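3-oxo-glucose-6-phosphate:glutamate aminotransferase (Bacillus subtilis subsp. subtilis, PDB 4K2M) catalyses the reversible, pyridoxal phosphate-dependent transfer of an amino group from glutamate to 3-dehydro-glucose 6-phosphate, forming kanosamine 6-phosphate on the way to the antibiotic neotrehalosadiamine. Local coordinates at residues 52-55 and 59-62; 136-141 and 192-197; 313-318 and 417-422; 366-371 and 434-439; 382-387 and 407-412. All blocks are in the same frame, centred on the assembly; numbering follows the deposited sequence.

Contact 1: residues 52-55 and 59-62; sequences DIEH and NYQK
Glu54 and His55 meet Asn59 and Tyr60 in a local surface contact, the place where the short helix 53-57 of the N-terminal domain ends and its chain turns out into a loop. Two backbone bonds make the closure. Tyr60 N donates to Glu54 O at 3.0 Å with an N-H...O angle of 158°, while Asn59 N reaches His55 O over the same distance but weakly, at 128°. The first bond spans residues i to i+6, wider than the i to i+4 alpha bond, which is consistent with the pi-type turn here, and Asn59 leaves the helix with positive phi. At the other end Asp52 serves as N-cap, its OD1 taking His55 N at 2.9 Å. The side chains add less: Tyr60 CD2 stands 4.0 Å from Glu54 CB, and the Asn59 amide lies alongside the His55 ring, the two planes 75° apart. A water in the plane of that imidazole joins His55 ND1 to Tyr60 O, to which it donates at 2.7 Å. Beyond the contact, the Tyr60 hydroxyl is hydrogen-bonded to Asp427 and its ring leans on Leu423 of helix 423-441, whereas Ile53 and Glu54 rest against Phe321 of helix 312-329.

Contact 2: residues 136-141 and 192-197; sequences LALGLN and TKFILP
Leu138 and Leu140 flank Phe194 where a helix end faces a sheet strand, the nearest CA atoms across the contact being those of Leu140 and Lys193, 7.6 Å apart. The setting is the large seven-stranded mixed sheet of the aspartate aminotransferase fold: helix 127-137 finishes in a Schellman motif, and strand 192-195 runs parallel between strands 145-148 and 220-224. Gly139 makes the turn with a positive phi of 98°, and Gly139 N binds Leu136 O at 2.9 Å. With such a phi, a side chain would crowd the carbonyl oxygen of Leu138, a constraint that glycine escapes. The turn sets the two leucines around one aromatic ring.

Phe194 points toward the turn, its CG anti to its own carbonyl carbon (chi1 -60°), and drives the far end of the ring between them. No hydrogen bond crosses here; the side-chain contact is apolar, with Phe194 CZ also 3.8 Å from the backbone N of Leu140. On the Leu138 side, CB comes to the rim of the ring in its plane, and CD1 follows at 3.7 Å from Phe194 CE1. Leu140, its CG anti to its backbone N (chi1 -176°), is turned to the CE2 side and comes at a slant. Its CD1 lies 3.7 Å from Phe194 CE2. Leu138 also touches Leu267 of helix 265-275, and Leu140 touches Ser163 of helix 154-163, which ties the turn to two further helices. The tightest approaches are made by the CB atoms: Leu138 CB lies 3.5 Å from Phe194 CE1, and Leu140 CB lies 3.6 Å from Phe194 CE2.

Contact 3: residues 313-318 and 417-422; sequences SLNNFK and LYPSFT
Lys318 reaches from helix 312-329 to the carbonyl of Pro419, in the type I beta turn 418-421 that precedes helix 423-441, and its course shows how a long side chain can run its methylenes past a carbonyl before its tip turns to bind it. CB points toward the turn and lies 4.2 Å from Pro419 O. The chain then runs extended to CD, 3.8 Å from Pro419 O, and bends at chi3 (80°), which swings CE to 3.1 Å from Pro419 O. At the tip, NZ donates a weak hydrogen bond of 3.0 Å to Pro419 O. Two waters also accept from NZ: one, at 2.8 Å from Lys318 NZ, donates onward to Phe421 O, and the other is hydrogen-bonded to Ser420 OG. A further bond joins NZ to Leu57 O, and Phe58 receives the ammonium as a cation-pi partner, so the tip also reaches the end of helix 53-57.

One turn earlier, Asn315 crosses the proline at about a right angle. Its CB lies 3.6 Å from Pro419 CG, and its OD1 stands 3.3 Å from Pro419 CB. Arg319 touches Pro419 as well.

The ammonium meets four acceptors with three N-H groups, which fits the weakness of its bond to Pro419 O. The positive charge is probably stabilised by carbonyl dipoles, waters and the Phe58 ring, which together anchor the turn to the helix and to the N-terminal domain.

Contact 4: residues 366-371 and 434-439; sequences MTKLNE and FHVIKQ
Val436 of helix 423-441 supplies the apolar part of this contact, setting its two methyl groups against Lys368 and Leu369 of helix 362-373. CG1, anti to the backbone N (chi1 172°), and CG2 straddle the root of the lysine: Lys368 CB is 3.9 Å from Val436 CG1 and as far from CG2. CG2 is shared, because Leu369 CD2 also reaches it, at 3.9 Å. Leu369 also touches Leu433 and Thr377.

At the outer margin a polar group meets methylenes, and no hydrogen bond joins the two segments. Gln439, extended beyond CG, brings its OE1 to 3.6 Å from Lys368 CD, so the amide oxygen lies against the aliphatic part of the lysine. The ammonium belongs to another partner: Lys368 bends at chi4 (52°), and NZ forms a salt bridge with Asp364, one turn back on its own helix. His435 adds an edge-to-face ring contact with Phe373 near the end of helix 362-373.

In the backbones, the segment axes approach to 9.7 Å and their directions differ by 138°, so these segments run roughly antiparallel, well splayed. The CA atoms of Lys368 and Val436 come within 6.6 Å. This is helix-to-helix packing far from the active site, joining the chain's last helix to helix 362-373 in the C-terminal part of the aspartate aminotransferase fold.

Contact 5: residues 382-387 and 407-412; sequences PILSHM and KAHSQV. With EDO (1,2-ethanediol), chain G.
The imidazole of His409 carries Leu384 on one face, while Pro382 and a bound 1,2-ethanediol meet it at its edge. Leu384 CG sits 3.7 Å from the ring centroid and only 13° off the ring normal, a CH-pi contact, and Leu384 CD1 lies beyond the ring toward His409 CB, 3.7 Å from it. In the aspartate aminotransferase fold this joins the loop that follows the substrate-binding Tyr381 to helix 403-411. His409 holds CG anti to its backbone N (chi1 176°), which carries the ring out from the helix to the loop, and the leucine and histidine side chains, coming from the two sides, overlap in antiparallel fashion. Both ring nitrogens are engaged. NE2 donates to Pro382 O at 3.1 Å, weakly, since the N-H...O angle is 127°; ND1 is hydrogen-bonded to the diol.

That small molecule, probably from the crystallisation liquor, is also bound by Tyr201 and Asn151, and it touches His409, Leu384 and Val412. Pro382 and Ile383 pack on Asn285 of the second subunit, so the loop also lies at the dimer interface. The diol's O1 is 2.7 Å from His409 ND1 and 3.4 Å from Leu384 CD2, while its C1 lies 3.5 Å from Val412 CG1.

The five contacts fall in the N-terminal domain and the aminotransferase fold. Contact 1, in the N-terminal domain, comes first along the chain and touches contact 3 through Ile53 and Phe317, their centres 13 Å apart; the added domain is thus seated on helix 312-329. Contact 2, in the large sheet, lies on the opposite side of the chain's centre, its centre 47 Å from that of contact 1. Contacts 3 and 4 alternate their segments along the chain: contact 3 lies in the loop leading into helix 423-441, and contact 4 on the later part of that helix. Contact 5 falls between the segments of both, about 6 Å from contact 4 at the nearest atoms, and approaches the substrate site and the second subunit.

Contact 1: residues 52-55 and 59-62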
# COMPACT_ATOMS: atom_id res chain seq x y z
N ASP A 52 -31.61 -19.97 16.09
CA ASP A 52 -31.89 -19.09 17.22
C ASP A 52 -30.71 -18.13 17.24
O ASP A 52 -29.58 -18.58 17.44
CB ASP A 52 -31.90 -19.86 18.55
CG ASP A 52 -32.08 -18.93 19.75
OD1 ASP A 52 -31.07 -18.60 20.43
OD2 ASP A 52 -33.23 -18.52 20.01
N ILE A 53 -30.94 -16.85 16.98
CA ILE A 53 -29.81 -15.96 16.75
C ILE A 53 -28.87 -15.93 17.93
O ILE A 53 -27.65 -16.07 17.76
CB ILE A 53 -30.24 -14.53 16.39
CG1 ILE A 53 -30.93 -14.53 15.04
CG2 ILE A 53 -28.99 -13.58 16.33
CD1 ILE A 53 -31.76 -13.30 14.81
N GLU A 54 -29.42 -15.74 19.13
CA GLU A 54 -28.56 -15.57 20.31
C GLU A 54 -27.66 -16.78 20.52
O GLU A 54 -26.47 -16.64 20.77
CB GLU A 54 -29.37 -15.23 21.57
CG GLU A 54 -30.02 -13.83 21.54
CD GLU A 54 -31.44 -13.82 20.99
OE1 GLU A 54 -31.82 -14.75 20.23
OE2 GLU A 54 -32.17 -12.85 21.32
N HIS A 55 -28.20 -17.98 20.39
CA HIS A 55 -27.38 -19.16 20.58
C HIS A 55 -26.52 -19.51 19.36
O HIS A 55 -25.32 -19.79 19.49
CB HIS A 55 -28.22 -20.38 20.97
CG HIS A 55 -27.39 -21.59 21.24
ND1 HIS A 55 -26.58 -21.70 22.35
CD2 HIS A 55 -27.17 -22.71 20.50
CE1 HIS A 55 -25.94 -22.85 22.31
NE2 HIS A 55 -26.27 -23.47 21.19
N ASN A 59 -23.46 -17.62 20.29
CA ASN A 59 -23.12 -18.54 21.39
C ASN A 59 -23.31 -17.85 22.75
O ASN A 59 -22.42 -17.91 23.61
CB ASN A 59 -21.70 -19.07 21.25
CG ASN A 59 -21.41 -20.24 22.19
OD1 ASN A 59 -22.31 -21.00 22.53
ND2 ASN A 59 -20.16 -20.38 22.61
N TYR A 60 -24.46 -17.21 22.93
CA TYR A 60 -24.77 -16.41 24.13
C TYR A 60 -24.51 -17.23 25.39
O TYR A 60 -25.05 -18.33 25.55
CB TYR A 60 -26.24 -16.00 24.09
CG TYR A 60 -26.68 -14.94 25.11
CD1 TYR A 60 -25.75 -14.18 25.81
CD2 TYR A 60 -28.02 -14.72 25.35
CE1 TYR A 60 -26.17 -13.22 26.73
CE2 TYR A 60 -28.45 -13.77 26.27
CZ TYR A 60 -27.52 -13.01 26.95
OH TYR A 60 -27.96 -12.05 27.85
N GLN A 61 -23.66 -16.72 26.28
CA GLN A 61 -23.43 -17.36 27.57
C GLN A 61 -23.69 -16.29 28.62
O GLN A 61 -22.76 -15.62 29.05
CB GLN A 61 -21.97 -17.80 27.72
CG GLN A 61 -21.43 -18.79 26.71
CD GLN A 61 -19.98 -19.14 27.01
OE1 GLN A 61 -19.68 -19.71 28.07
NE2 GLN A 61 -19.06 -18.75 26.12
N LYS A 62 -24.95 -16.14 29.01
CA LYS A 62 -25.33 -15.05 29.91
C LYS A 62 -24.60 -15.14 31.24
O LYS A 62 -24.30 -14.13 31.88
CB LYS A 62 -26.85 -15.08 30.13
CG LYS A 62 -27.34 -13.99 31.08
CD LYS A 62 -28.84 -13.76 30.99
CE LYS A 62 -29.62 -14.61 31.99
NZ LYS A 62 -29.88 -15.99 31.49
O HOH W 1 -27.10 -19.52 24.29

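Contact 2: residues 136-141 and 192-197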
# COMPACT_ATOMS: atom_id res chain seq x y z
N LEU A 136 -8.66 12.94 -8.64
CA LEU A 136 -7.83 13.27 -9.79
C LEU A 136 -8.43 12.76 -11.10
O LEU A 136 -8.41 13.47 -12.11
CB LEU A 136 -6.41 12.73 -9.59
CG LEU A 136 -5.63 13.37 -8.44
CD1 LEU A 136 -4.37 12.58 -8.12
CD2 LEU A 136 -5.25 14.83 -8.77
N ALA A 137 -8.95 11.54 -11.09
CA ALA A 137 -9.58 10.97 -12.28
C ALA A 137 -10.78 11.78 -12.73
O ALA A 137 -11.05 11.89 -13.92
CB ALA A 137 -9.97 9.49 -12.06
N LEU A 138 -11.50 12.35 -11.76
CA LEU A 138 -12.65 13.20 -12.04
C LEU A 138 -12.24 14.59 -12.52
O LEU A 138 -13.08 15.42 -12.83
CB LEU A 138 -13.51 13.34 -10.78
CG LEU A 138 -14.48 12.20 -10.47
CD1 LEU A 138 -15.01 12.34 -9.03
CD2 LEU A 138 -15.65 12.22 -11.45
N GLY A 139 -10.94 14.84 -12.58
CA GLY A 139 -10.44 16.09 -13.15
C GLY A 139 -10.10 17.17 -12.15
O GLY A 139 -10.02 18.35 -12.52
N LEU A 140 -9.89 16.80 -10.88
CA LEU A 140 -9.54 17.81 -9.88
C LEU A 140 -8.25 18.53 -10.24
O LEU A 140 -7.22 17.89 -10.48
CB LEU A 140 -9.39 17.22 -8.47
CG LEU A 140 -9.11 18.30 -7.41
CD1 LEU A 140 -9.88 18.06 -6.12
CD2 LEU A 140 -7.61 18.46 -7.09
N ASN A 141 -8.30 19.86 -10.25
CA ASN A 141 -7.12 20.70 -10.44
C ASN A 141 -6.81 21.44 -9.15
O ASN A 141 -7.71 21.68 -8.35
CB ASN A 141 -7.39 21.71 -11.55
CG ASN A 141 -7.64 21.05 -12.88
OD1 ASN A 141 -6.88 20.16 -13.29
ND2 ASN A 141 -8.70 21.46 -13.56
N THR A 192 -16.13 25.66 -6.61
CA THR A 192 -16.61 24.34 -6.17
C THR A 192 -16.70 23.40 -7.36
O THR A 192 -17.32 23.73 -8.38
CB THR A 192 -18.01 24.41 -5.53
OG1 THR A 192 -18.04 25.46 -4.56
CG2 THR A 192 -18.36 23.05 -4.85
N LYS A 193 -16.10 22.23 -7.25
CA LYS A 193 -16.17 21.25 -8.32
C LYS A 193 -16.72 19.92 -7.82
O LYS A 193 -17.26 19.14 -8.60
CB LYS A 193 -14.78 21.05 -8.96
CG LYS A 193 -14.25 22.28 -9.70
CD LYS A 193 -15.25 22.76 -10.75
CE LYS A 193 -14.72 23.94 -11.57
NZ LYS A 193 -14.24 25.04 -10.69
N PHE A 194 -16.61 19.68 -6.51
CA PHE A 194 -16.96 18.37 -5.94
C PHE A 194 -17.78 18.46 -4.67
O PHE A 194 -17.60 19.39 -3.88
CB PHE A 194 -15.69 17.60 -5.58
CG PHE A 194 -14.80 17.34 -6.75
CD1 PHE A 194 -14.99 16.21 -7.53
CD2 PHE A 194 -13.77 18.21 -7.06
CE1 PHE A 194 -14.16 15.97 -8.63
CE2 PHE A 194 -12.94 17.97 -8.15
CZ PHE A 194 -13.14 16.85 -8.93
N ILE A 195 -18.63 17.46 -4.45
CA ILE A 195 -19.19 17.20 -3.13
C ILE A 195 -18.67 15.83 -2.70
O ILE A 195 -18.74 14.87 -3.48
CB ILE A 195 -20.72 17.13 -3.14
CG1 ILE A 195 -21.31 18.38 -3.80
CG2 ILE A 195 -21.23 17.03 -1.73
CD1 ILE A 195 -22.86 18.36 -3.84
N LEU A 196 -18.18 15.73 -1.47
CA LEU A 196 -17.59 14.48 -0.95
C LEU A 196 -18.32 14.11 0.34
O LEU A 196 -17.83 14.36 1.44
CB LEU A 196 -16.09 14.68 -0.69
CG LEU A 196 -15.12 13.50 -0.69
CD1 LEU A 196 -13.73 13.97 -0.27
CD2 LEU A 196 -15.58 12.36 0.17
N PRO A 197 -19.50 13.50 0.21
CA PRO A 197 -20.22 13.03 1.39
C PRO A 197 -19.52 11.82 1.99
O PRO A 197 -18.91 11.02 1.26
CB PRO A 197 -21.59 12.60 0.83
CG PRO A 197 -21.34 12.30 -0.62
CD PRO A 197 -20.22 13.20 -1.05

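Contact 3: residues 313-318 and 417-422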
# COMPACT_ATOMS: atom_id res chain seq x y z
N SER A 313 -21.76 -10.99 4.53
CA SER A 313 -23.19 -10.91 4.80
C SER A 313 -23.53 -11.33 6.22
O SER A 313 -24.31 -10.65 6.90
CB SER A 313 -23.99 -11.75 3.81
OG SER A 313 -23.89 -11.18 2.52
N LEU A 314 -22.93 -12.43 6.68
CA LEU A 314 -23.18 -12.90 8.04
C LEU A 314 -22.70 -11.86 9.05
O LEU A 314 -23.40 -11.54 10.01
CB LEU A 314 -22.48 -14.22 8.30
CG LEU A 314 -22.50 -14.66 9.78
CD1 LEU A 314 -23.93 -14.99 10.22
CD2 LEU A 314 -21.56 -15.83 10.04
N ASN A 315 -21.52 -11.31 8.82
CA ASN A 315 -20.97 -10.33 9.76
C ASN A 315 -21.79 -9.06 9.81
O ASN A 315 -22.01 -8.50 10.90
CB ASN A 315 -19.50 -10.02 9.43
CG ASN A 315 -18.55 -11.07 9.95
OD1 ASN A 315 -18.92 -11.92 10.78
ND2 ASN A 315 -17.30 -11.01 9.48
N ASN A 316 -22.24 -8.59 8.66
CA ASN A 316 -23.07 -7.39 8.65
C ASN A 316 -24.40 -7.67 9.35
O ASN A 316 -24.91 -6.82 10.07
CB ASN A 316 -23.29 -6.84 7.23
CG ASN A 316 -22.25 -5.80 6.85
OD1 ASN A 316 -21.19 -5.72 7.47
ND2 ASN A 316 -22.56 -4.99 5.83
N PHE A 317 -24.93 -8.87 9.17
CA PHE A 317 -26.15 -9.21 9.89
C PHE A 317 -25.90 -9.20 11.41
O PHE A 317 -26.72 -8.68 12.19
CB PHE A 317 -26.70 -10.58 9.46
CG PHE A 317 -27.96 -10.94 10.19
CD1 PHE A 317 -29.18 -10.44 9.76
CD2 PHE A 317 -27.91 -11.73 11.33
CE1 PHE A 317 -30.35 -10.75 10.44
CE2 PHE A 317 -29.06 -12.04 12.02
CZ PHE A 317 -30.28 -11.56 11.58
N LYS A 318 -24.78 -9.75 11.84
CA LYS A 318 -24.49 -9.78 13.28
C LYS A 318 -24.37 -8.37 13.83
O LYS A 318 -24.83 -8.09 14.94
CB LYS A 318 -23.24 -10.61 13.56
CG LYS A 318 -23.48 -12.14 13.42
CD LYS A 318 -22.23 -12.92 13.78
CE LYS A 318 -22.08 -13.05 15.29
NZ LYS A 318 -20.81 -13.79 15.63
N LEU A 417 -18.95 -2.58 19.25
CA LEU A 417 -19.81 -3.29 18.29
C LEU A 417 -18.93 -3.84 17.16
O LEU A 417 -18.33 -3.09 16.39
CB LEU A 417 -20.93 -2.38 17.75
CG LEU A 417 -22.10 -3.12 17.07
CD1 LEU A 417 -23.37 -2.26 17.00
CD2 LEU A 417 -21.74 -3.60 15.65
N TYR A 418 -18.85 -5.16 17.06
CA TYR A 418 -18.13 -5.78 15.96
C TYR A 418 -18.67 -7.19 15.89
O TYR A 418 -19.29 -7.65 16.86
CB TYR A 418 -16.60 -5.71 16.17
CG TYR A 418 -16.15 -6.31 17.49
CD1 TYR A 418 -15.72 -7.63 17.57
CD2 TYR A 418 -16.15 -5.55 18.66
CE1 TYR A 418 -15.31 -8.20 18.78
CE2 TYR A 418 -15.74 -6.10 19.87
CZ TYR A 418 -15.33 -7.42 19.92
OH TYR A 418 -14.93 -7.96 21.12
N PRO A 419 -18.50 -7.88 14.76
CA PRO A 419 -19.27 -9.14 14.62
C PRO A 419 -18.97 -10.22 15.66
O PRO A 419 -19.90 -10.96 16.02
CB PRO A 419 -18.90 -9.63 13.22
CG PRO A 419 -18.48 -8.42 12.49
CD PRO A 419 -17.82 -7.51 13.50
N SER A 420 -17.73 -10.33 16.13
CA SER A 420 -17.40 -11.35 17.13
C SER A 420 -17.61 -10.91 18.58
O SER A 420 -17.22 -11.63 19.52
CB SER A 420 -15.97 -11.86 16.94
OG SER A 420 -15.87 -12.65 15.77
N PHE A 421 -18.22 -9.75 18.77
CA PHE A 421 -18.57 -9.26 20.10
C PHE A 421 -19.59 -10.23 20.69
O PHE A 421 -20.42 -10.79 19.97
CB PHE A 421 -19.20 -7.89 19.92
CG PHE A 421 -19.39 -7.12 21.20
CD1 PHE A 421 -18.36 -6.99 22.13
CD2 PHE A 421 -20.58 -6.44 21.42
CE1 PHE A 421 -18.53 -6.23 23.29
CE2 PHE A 421 -20.77 -5.66 22.58
CZ PHE A 421 -19.74 -5.57 23.51
N THR A 422 -19.55 -10.47 22.00
CA THR A 422 -20.50 -11.41 22.60
C THR A 422 -21.66 -10.66 23.21
O THR A 422 -21.53 -9.50 23.61
CB THR A 422 -19.85 -12.33 23.66
OG1 THR A 422 -19.38 -11.54 24.76
CG2 THR A 422 -18.70 -13.12 23.08
O HOH W 2 -20.17 -13.23 18.29
O HOH W 3 -18.22 -13.66 14.39

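Contact 4: residues 366-371 and 434-439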
# COMPACT_ATOMS: atom_id res chain seq x y z
N MET A 366 -17.41 8.09 30.51
CA MET A 366 -16.38 7.21 29.98
C MET A 366 -15.46 6.70 31.06
O MET A 366 -15.09 5.51 31.06
CB MET A 366 -15.57 7.93 28.89
CG MET A 366 -16.41 8.32 27.70
SD MET A 366 -15.41 9.15 26.44
CE MET A 366 -14.41 7.79 25.81
N THR A 367 -15.08 7.58 31.97
CA THR A 367 -14.19 7.21 33.06
C THR A 367 -14.85 6.20 34.00
O THR A 367 -14.21 5.21 34.39
CB THR A 367 -13.75 8.46 33.87
OG1 THR A 367 -12.98 9.31 33.02
CG2 THR A 367 -12.89 8.05 35.06
N LYS A 368 -16.10 6.45 34.37
CA LYS A 368 -16.80 5.57 35.29
C LYS A 368 -17.07 4.20 34.67
O LYS A 368 -16.93 3.18 35.34
CB LYS A 368 -18.10 6.19 35.77
CG LYS A 368 -17.92 7.30 36.80
CD LYS A 368 -19.24 7.95 37.16
CE LYS A 368 -19.13 8.78 38.43
NZ LYS A 368 -17.98 9.73 38.35
N LEU A 369 -17.46 4.19 33.40
CA LEU A 369 -17.65 2.90 32.71
C LEU A 369 -16.39 2.06 32.77
O LEU A 369 -16.43 0.87 33.05
CB LEU A 369 -18.10 3.12 31.25
CG LEU A 369 -19.58 3.41 31.02
CD1 LEU A 369 -19.81 3.79 29.55
CD2 LEU A 369 -20.46 2.21 31.39
N ASN A 370 -15.25 2.70 32.53
CA ASN A 370 -13.98 2.00 32.52
C ASN A 370 -13.53 1.61 33.93
O ASN A 370 -13.19 0.45 34.18
CB ASN A 370 -12.92 2.89 31.87
CG ASN A 370 -11.54 2.28 31.93
OD1 ASN A 370 -11.38 1.06 31.87
ND2 ASN A 370 -10.52 3.13 32.06
N GLU A 371 -13.53 2.58 34.84
CA GLU A 371 -13.04 2.33 36.20
C GLU A 371 -13.94 1.40 37.00
O GLU A 371 -13.45 0.49 37.68
CB GLU A 371 -12.88 3.65 36.95
CG GLU A 371 -11.73 4.51 36.47
CD GLU A 371 -11.57 5.77 37.30
OE1 GLU A 371 -12.47 6.07 38.11
OE2 GLU A 371 -10.53 6.46 37.14
N PHE A 434 -26.55 1.99 32.19
CA PHE A 434 -27.70 2.30 33.04
C PHE A 434 -27.23 2.78 34.42
O PHE A 434 -27.69 3.81 34.92
CB PHE A 434 -28.62 1.08 33.18
CG PHE A 434 -29.75 1.05 32.19
CD1 PHE A 434 -30.91 1.78 32.42
CD2 PHE A 434 -29.66 0.27 31.04
CE1 PHE A 434 -31.96 1.74 31.52
CE2 PHE A 434 -30.72 0.23 30.12
CZ PHE A 434 -31.87 0.96 30.37
N HIS A 435 -26.28 2.06 35.00
CA HIS A 435 -25.78 2.42 36.33
C HIS A 435 -25.07 3.78 36.33
O HIS A 435 -25.34 4.62 37.18
CB HIS A 435 -24.85 1.34 36.87
CG HIS A 435 -24.49 1.53 38.31
ND1 HIS A 435 -23.55 2.44 38.73
CD2 HIS A 435 -24.96 0.93 39.43
CE1 HIS A 435 -23.45 2.40 40.04
NE2 HIS A 435 -24.30 1.49 40.49
N VAL A 436 -24.15 3.97 35.39
CA VAL A 436 -23.38 5.22 35.33
C VAL A 436 -24.25 6.45 35.04
O VAL A 436 -24.10 7.49 35.68
CB VAL A 436 -22.24 5.14 34.30
CG1 VAL A 436 -21.58 6.51 34.12
CG2 VAL A 436 -21.21 4.11 34.75
N ILE A 437 -25.17 6.34 34.08
CA ILE A 437 -25.99 7.48 33.70
C ILE A 437 -26.92 7.92 34.84
O ILE A 437 -27.15 9.11 35.05
CB ILE A 437 -26.77 7.23 32.39
CG1 ILE A 437 -26.12 8.02 31.26
CG2 ILE A 437 -28.24 7.65 32.52
CD1 ILE A 437 -25.70 7.18 30.09
N LYS A 438 -27.44 6.96 35.59
CA LYS A 438 -28.30 7.30 36.72
C LYS A 438 -27.48 7.90 37.86
O LYS A 438 -28.01 8.62 38.71
CB LYS A 438 -29.14 6.09 37.13
CG LYS A 438 -29.96 5.59 35.95
CD LYS A 438 -31.14 4.71 36.32
CE LYS A 438 -32.00 4.50 35.07
NZ LYS A 438 -33.36 3.97 35.35
N GLN A 439 -26.18 7.65 37.84
CA GLN A 439 -25.24 8.31 38.74
C GLN A 439 -24.99 9.75 38.27
O GLN A 439 -24.77 10.65 39.09
CB GLN A 439 -23.93 7.54 38.78
CG GLN A 439 -23.48 7.09 40.15
CD GLN A 439 -22.07 6.50 40.13
OE1 GLN A 439 -21.59 6.03 39.10
NE2 GLN A 439 -21.40 6.54 41.28

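Contact 5: residues 382-387 and 407-412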
# COMPACT_ATOMS: atom_id res chain seq x y z
N PRO A 382 -11.41 12.20 17.65
CA PRO A 382 -11.26 13.18 18.74
C PRO A 382 -11.15 14.65 18.34
O PRO A 382 -11.46 15.53 19.16
CB PRO A 382 -9.99 12.72 19.46
CG PRO A 382 -9.22 11.93 18.42
CD PRO A 382 -10.30 11.23 17.61
N ILE A 383 -10.71 14.94 17.12
CA ILE A 383 -10.49 16.34 16.72
C ILE A 383 -11.17 16.56 15.37
O ILE A 383 -10.96 15.78 14.43
CB ILE A 383 -8.98 16.67 16.61
CG1 ILE A 383 -8.26 16.36 17.92
CG2 ILE A 383 -8.79 18.15 16.22
CD1 ILE A 383 -6.74 16.51 17.85
N LEU A 384 -12.00 17.59 15.27
CA LEU A 384 -12.66 17.93 14.01
C LEU A 384 -11.67 18.59 13.04
O LEU A 384 -10.70 19.18 13.49
CB LEU A 384 -13.81 18.89 14.30
CG LEU A 384 -14.90 18.25 15.16
CD1 LEU A 384 -15.95 19.30 15.51
CD2 LEU A 384 -15.53 17.10 14.40
N SER A 385 -11.91 18.47 11.74
CA SER A 385 -10.97 18.96 10.72
C SER A 385 -10.55 20.42 10.90
O SER A 385 -9.37 20.75 10.77
CB SER A 385 -11.57 18.79 9.32
OG SER A 385 -11.85 17.42 9.07
N HIS A 386 -11.51 21.29 11.18
CA HIS A 386 -11.24 22.72 11.27
C HIS A 386 -10.64 23.12 12.62
O HIS A 386 -10.39 24.30 12.88
CB HIS A 386 -12.52 23.52 10.98
CG HIS A 386 -13.61 23.32 11.99
ND1 HIS A 386 -14.06 22.08 12.37
CD2 HIS A 386 -14.35 24.22 12.69
CE1 HIS A 386 -15.02 22.21 13.26
NE2 HIS A 386 -15.22 23.50 13.47
N MET A 387 -10.38 22.13 13.46
CA MET A 387 -9.82 22.36 14.79
C MET A 387 -8.47 21.68 14.96
O MET A 387 -7.89 21.68 16.04
CB MET A 387 -10.80 21.91 15.87
CG MET A 387 -12.14 22.65 15.76
SD MET A 387 -13.35 22.14 16.98
CE MET A 387 -12.56 22.71 18.50
N LYS A 407 -21.31 20.63 18.31
CA LYS A 407 -22.15 20.16 19.40
C LYS A 407 -22.23 18.63 19.39
O LYS A 407 -22.01 17.99 20.42
CB LYS A 407 -23.55 20.78 19.32
CG LYS A 407 -24.49 20.41 20.48
CD LYS A 407 -23.83 20.69 21.84
CE LYS A 407 -24.79 20.38 23.00
NZ LYS A 407 -24.13 20.59 24.33
N ALA A 408 -22.49 18.04 18.23
CA ALA A 408 -22.59 16.57 18.15
C ALA A 408 -21.27 15.92 18.51
O ALA A 408 -21.22 14.88 19.17
CB ALA A 408 -23.05 16.15 16.77
N HIS A 409 -20.18 16.54 18.08
CA HIS A 409 -18.84 16.06 18.37
C HIS A 409 -18.56 15.97 19.88
O HIS A 409 -17.82 15.08 20.33
CB HIS A 409 -17.81 17.01 17.74
CG HIS A 409 -16.40 16.66 18.06
ND1 HIS A 409 -15.83 15.45 17.72
CD2 HIS A 409 -15.43 17.37 18.69
CE1 HIS A 409 -14.57 15.43 18.12
NE2 HIS A 409 -14.30 16.58 18.71
N SER A 410 -19.15 16.88 20.65
CA SER A 410 -18.96 16.91 22.10
C SER A 410 -19.86 15.93 22.83
O SER A 410 -19.67 15.66 24.02
CB SER A 410 -19.20 18.34 22.63
OG SER A 410 -20.59 18.62 22.62
N GLN A 411 -20.85 15.38 22.12
CA GLN A 411 -21.83 14.51 22.76
C GLN A 411 -21.66 13.04 22.42
O GLN A 411 -22.10 12.17 23.17
CB GLN A 411 -23.25 14.93 22.35
CG GLN A 411 -23.71 16.25 22.93
CD GLN A 411 -25.16 16.49 22.63
OE1 GLN A 411 -25.51 16.96 21.55
NE2 GLN A 411 -26.03 16.12 23.57
N VAL A 412 -21.03 12.77 21.29
CA VAL A 412 -21.07 11.42 20.73
C VAL A 412 -20.22 10.47 21.55
O VAL A 412 -19.14 10.83 22.05
CB VAL A 412 -20.64 11.39 19.23
CG1 VAL A 412 -19.17 11.75 19.08
CG2 VAL A 412 -20.94 10.01 18.60
C1 EDO G . -17.89 13.28 16.21
O1 EDO G . -17.08 14.27 15.60
C2 EDO G . -19.27 13.26 15.56
O2 EDO G . -19.15 12.73 14.24